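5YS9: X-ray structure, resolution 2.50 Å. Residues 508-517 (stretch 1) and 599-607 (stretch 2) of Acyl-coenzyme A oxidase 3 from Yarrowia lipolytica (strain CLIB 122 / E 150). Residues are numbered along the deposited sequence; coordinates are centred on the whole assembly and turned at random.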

# COMPACT_ATOMS: atom_id res chain seq x y z
N LYS A 508 -2.07 -25.85 -22.44
CA LYS A 508 -1.85 -27.15 -21.79
C LYS A 508 -0.46 -27.30 -21.22
O LYS A 508 -0.25 -28.04 -20.24
N VAL A 509 0.48 -26.58 -21.79
CA VAL A 509 1.88 -26.69 -21.41
C VAL A 509 2.12 -25.84 -20.16
O VAL A 509 2.66 -26.32 -19.13
N LEU A 510 1.70 -24.58 -20.26
CA LEU A 510 1.75 -23.63 -19.16
C LEU A 510 0.97 -24.15 -17.93
O LEU A 510 1.41 -23.98 -16.79
N ILE A 511 -0.16 -24.84 -18.15
CA ILE A 511 -0.83 -25.50 -17.01
C ILE A 511 0.09 -26.56 -16.34
O ILE A 511 0.27 -26.57 -15.11
N GLU A 512 0.69 -27.39 -17.18
CA GLU A 512 1.54 -28.46 -16.70
C GLU A 512 2.71 -27.86 -15.90
O GLU A 512 3.10 -28.37 -14.85
N ALA A 513 3.24 -26.76 -16.40
CA ALA A 513 4.37 -26.10 -15.74
C ALA A 513 4.03 -25.56 -14.32
O ALA A 513 4.87 -25.61 -13.44
N TRP A 514 2.80 -25.07 -14.12
CA TRP A 514 2.32 -24.68 -12.77
C TRP A 514 2.02 -25.90 -11.87
O TRP A 514 2.20 -25.83 -10.64
N GLU A 515 1.54 -26.98 -12.48
CA GLU A 515 1.39 -28.25 -11.77
C GLU A 515 2.75 -28.78 -11.34
O GLU A 515 2.89 -29.26 -10.20
N LYS A 516 3.76 -28.64 -12.20
CA LYS A 516 5.06 -29.12 -11.80
C LYS A 516 5.61 -28.40 -10.56
O LYS A 516 6.03 -29.02 -9.63
N VAL A 517 5.66 -27.08 -10.61
CA VAL A 517 6.30 -26.33 -9.53
C VAL A 517 5.50 -26.42 -8.20
O VAL A 517 6.10 -26.46 -7.15
N GLY A 599 12.53 -18.46 -10.84
CA GLY A 599 13.35 -19.36 -10.05
C GLY A 599 12.68 -20.68 -9.78
O GLY A 599 13.34 -21.70 -9.74
N LEU A 600 11.38 -20.67 -9.59
CA LEU A 600 10.66 -21.89 -9.31
C LEU A 600 10.83 -22.84 -10.46
O LEU A 600 11.07 -24.01 -10.28
N PHE A 601 10.68 -22.31 -11.67
CA PHE A 601 10.82 -23.07 -12.90
C PHE A 601 12.22 -23.57 -13.23
O PHE A 601 12.38 -24.64 -13.77
N LEU A 602 13.21 -22.75 -12.93
CA LEU A 602 14.61 -23.15 -13.04
C LEU A 602 14.96 -24.29 -12.07
O LEU A 602 15.51 -25.31 -12.44
N ARG A 603 14.61 -24.11 -10.82
CA ARG A 603 14.94 -25.06 -9.78
C ARG A 603 14.33 -26.45 -9.99
O ARG A 603 14.98 -27.43 -9.68
N GLU A 604 13.09 -26.54 -10.51
CA GLU A 604 12.48 -27.84 -10.81
C GLU A 604 12.96 -28.42 -12.12
O GLU A 604 12.71 -29.57 -12.40
N GLY A 605 13.58 -27.60 -12.96
CA GLY A 605 14.19 -28.09 -14.19
C GLY A 605 13.21 -28.18 -15.35
O GLY A 605 13.54 -28.78 -16.36
N PHE A 606 12.04 -27.56 -15.22
CA PHE A 606 11.10 -27.46 -16.32
C PHE A 606 11.59 -26.54 -17.46
O PHE A 606 11.35 -26.80 -18.64
N LEU A 607 12.26 -25.46 -17.07
CA LEU A 607 12.84 -24.50 -18.00
C LEU A 607 14.36 -24.40 -17.74
O LEU A 607 14.83 -24.70 -16.66

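Where a helix meets the end of another helix, small residues on one partner often make room for aromatic rings on the other, and this pair of segments from acyl-coenzyme A oxidase 3 is a compact example. The helix 508-517 crosses the helix 599-604 at 76°, with 9.9 Å between the axes at closest approach. No hydrogen bond links the two stretches; the 568 Å² they bury is mostly a matter of shape.

Phe606 covers the most surface. It lies just beyond the helix, which Gly605 ends with positive phi in a Schellman motif, and its CA-to-CB bond points toward the first stretch. With chi1 in the t well and chi2 at 82°, the ring is laid across Ala513, whose CB sits over one face, 3.3 Å from Phe606 CE2. So small a side chain lets the ring come close to the helix, and the CA atoms of Ala513 and Phe606 are 6.9 Å apart. Around the same ring, Lys516 CD approaches Phe606 CD1 at 3.9 Å, while Val509 CG1 lies at the far end, 4.5 Å from Phe606 CZ. Glu512, t at both chi1 and chi2, starts sideways but brings OE1 to the ring edge, 3.3 Å from Phe606 CE1; its OE2 is hydrogen-bonded elsewhere in the structure.

Val517 and Phe601 form the second centre. Val517, in the m rotamer, points toward the other stretch and sets CG1 over one face of the Phe601 ring, 3.9 Å from the ring centroid, a CH-pi contact. The same methyl meets Leu600 CB at 4.2 Å and Glu604 CG at 4.0 Å, so a single CG1 is packed against three residues of the second helix. Phe601 begins sideways, but chi1 in the m well carries its ring inward. Its edge then meets the face of Trp514: the planes stand at 88°, the centroid of the six-membered ring of Trp514 is 4.9 Å from that of Phe601, and Trp514 CZ2 lies 3.5 Å from Phe601 CZ. Trp514 leaves its backbone pointing away, yet its long indole (chi1 m, chi2 104°) reaches back to make this contact.

Lys516 shows how a charged residue can serve such an interface through its aliphatic part. It is t through chi1, chi2 and chi3, and the extended chain places CE 3.3 Å from Glu604 O and 3.7 Å from Glu604 CB. Its NZ is hydrogen-bonded elsewhere in the structure.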

# COMPACT_ATOMS: atom_id res chain seq x y z
CB LYS A 508 -2.23 -28.33 -22.70
CG LYS A 508 -3.73 -28.37 -22.96
CD LYS A 508 -4.20 -29.77 -23.35
CE LYS A 508 -5.42 -29.72 -24.26
NZ LYS A 508 -4.98 -29.53 -25.68
CB VAL A 509 2.77 -26.25 -22.58
CG1 VAL A 509 4.24 -26.19 -22.18
CG2 VAL A 509 2.55 -27.19 -23.78
CB LEU A 510 1.22 -22.26 -19.62
CG LEU A 510 1.81 -21.58 -20.87
CD1 LEU A 510 1.04 -20.29 -21.14
CD2 LEU A 510 3.30 -21.30 -20.75
CB ILE A 511 -2.18 -26.09 -17.41
CG1 ILE A 511 -3.19 -24.94 -17.60
CG2 ILE A 511 -2.69 -27.06 -16.34
CD1 ILE A 511 -4.47 -25.33 -18.32
CB GLU A 512 2.03 -29.32 -17.87
CG GLU A 512 2.67 -30.64 -17.47
CD GLU A 512 3.58 -31.16 -18.57
OE1 GLU A 512 4.81 -31.06 -18.47
OE2 GLU A 512 3.05 -31.62 -19.59
CB ALA A 513 4.90 -24.98 -16.64
CB TRP A 514 1.11 -23.71 -12.85
CG TRP A 514 1.59 -22.36 -13.13
CD1 TRP A 514 1.53 -21.69 -14.32
CD2 TRP A 514 2.31 -21.51 -12.23
NE1 TRP A 514 2.17 -20.46 -14.20
CE2 TRP A 514 2.66 -20.33 -12.93
CE3 TRP A 514 2.72 -21.65 -10.88
CZ2 TRP A 514 3.37 -19.28 -12.33
CZ3 TRP A 514 3.40 -20.59 -10.28
CH2 TRP A 514 3.74 -19.42 -11.01
CB GLU A 515 0.60 -29.29 -12.60
CG GLU A 515 -0.87 -28.89 -12.83
CD GLU A 515 -1.68 -29.93 -13.59
OE1 GLU A 515 -1.10 -30.90 -14.14
OE2 GLU A 515 -2.93 -29.81 -13.64
CB LYS A 516 6.11 -29.02 -12.92
CG LYS A 516 7.23 -30.03 -12.66
CD LYS A 516 8.57 -29.67 -13.23
CE LYS A 516 9.65 -30.64 -12.79
NZ LYS A 516 9.71 -31.89 -13.59
CB VAL A 517 6.63 -24.86 -9.96
CG1 VAL A 517 7.56 -24.87 -11.17
CG2 VAL A 517 5.36 -24.05 -10.25
CB LEU A 600 9.19 -21.55 -9.20
CG LEU A 600 8.48 -21.43 -7.86
CD1 LEU A 600 9.39 -20.93 -6.77
CD2 LEU A 600 7.26 -20.56 -8.00
CB PHE A 601 10.15 -22.32 -14.04
CG PHE A 601 8.74 -21.96 -13.74
CD1 PHE A 601 8.44 -20.82 -13.04
CD2 PHE A 601 7.72 -22.79 -14.11
CE1 PHE A 601 7.15 -20.49 -12.74
CE2 PHE A 601 6.41 -22.47 -13.82
CZ PHE A 601 6.13 -21.33 -13.13
CB LEU A 602 15.54 -21.95 -12.81
CG LEU A 602 16.24 -21.31 -14.04
CD1 LEU A 602 15.51 -21.51 -15.37
CD2 LEU A 602 16.56 -19.82 -13.80
CB ARG A 603 14.51 -24.48 -8.45
CG ARG A 603 14.95 -25.26 -7.24
CD ARG A 603 13.84 -26.14 -6.69
NE ARG A 603 13.93 -26.16 -5.23
CZ ARG A 603 14.69 -26.99 -4.52
NH1 ARG A 603 14.66 -26.89 -3.19
NH2 ARG A 603 15.44 -27.92 -5.08
CB GLU A 604 10.95 -27.77 -10.84
CG GLU A 604 10.30 -27.35 -9.54
CD GLU A 604 10.52 -28.33 -8.41
OE1 GLU A 604 10.05 -29.48 -8.49
OE2 GLU A 604 11.16 -27.94 -7.43
CB PHE A 606 9.76 -26.95 -15.83
CG PHE A 606 8.62 -27.16 -16.80
CD1 PHE A 606 7.97 -28.38 -16.88
CD2 PHE A 606 8.21 -26.14 -17.65
CE1 PHE A 606 6.93 -28.57 -17.76
CE2 PHE A 606 7.17 -26.33 -18.54
CZ PHE A 606 6.53 -27.54 -18.60
CB LEU A 607 12.23 -23.12 -17.75
CG LEU A 607 10.72 -22.86 -17.94
CD1 LEU A 607 10.43 -21.36 -17.89
CD2 LEU A 607 10.17 -23.43 -19.23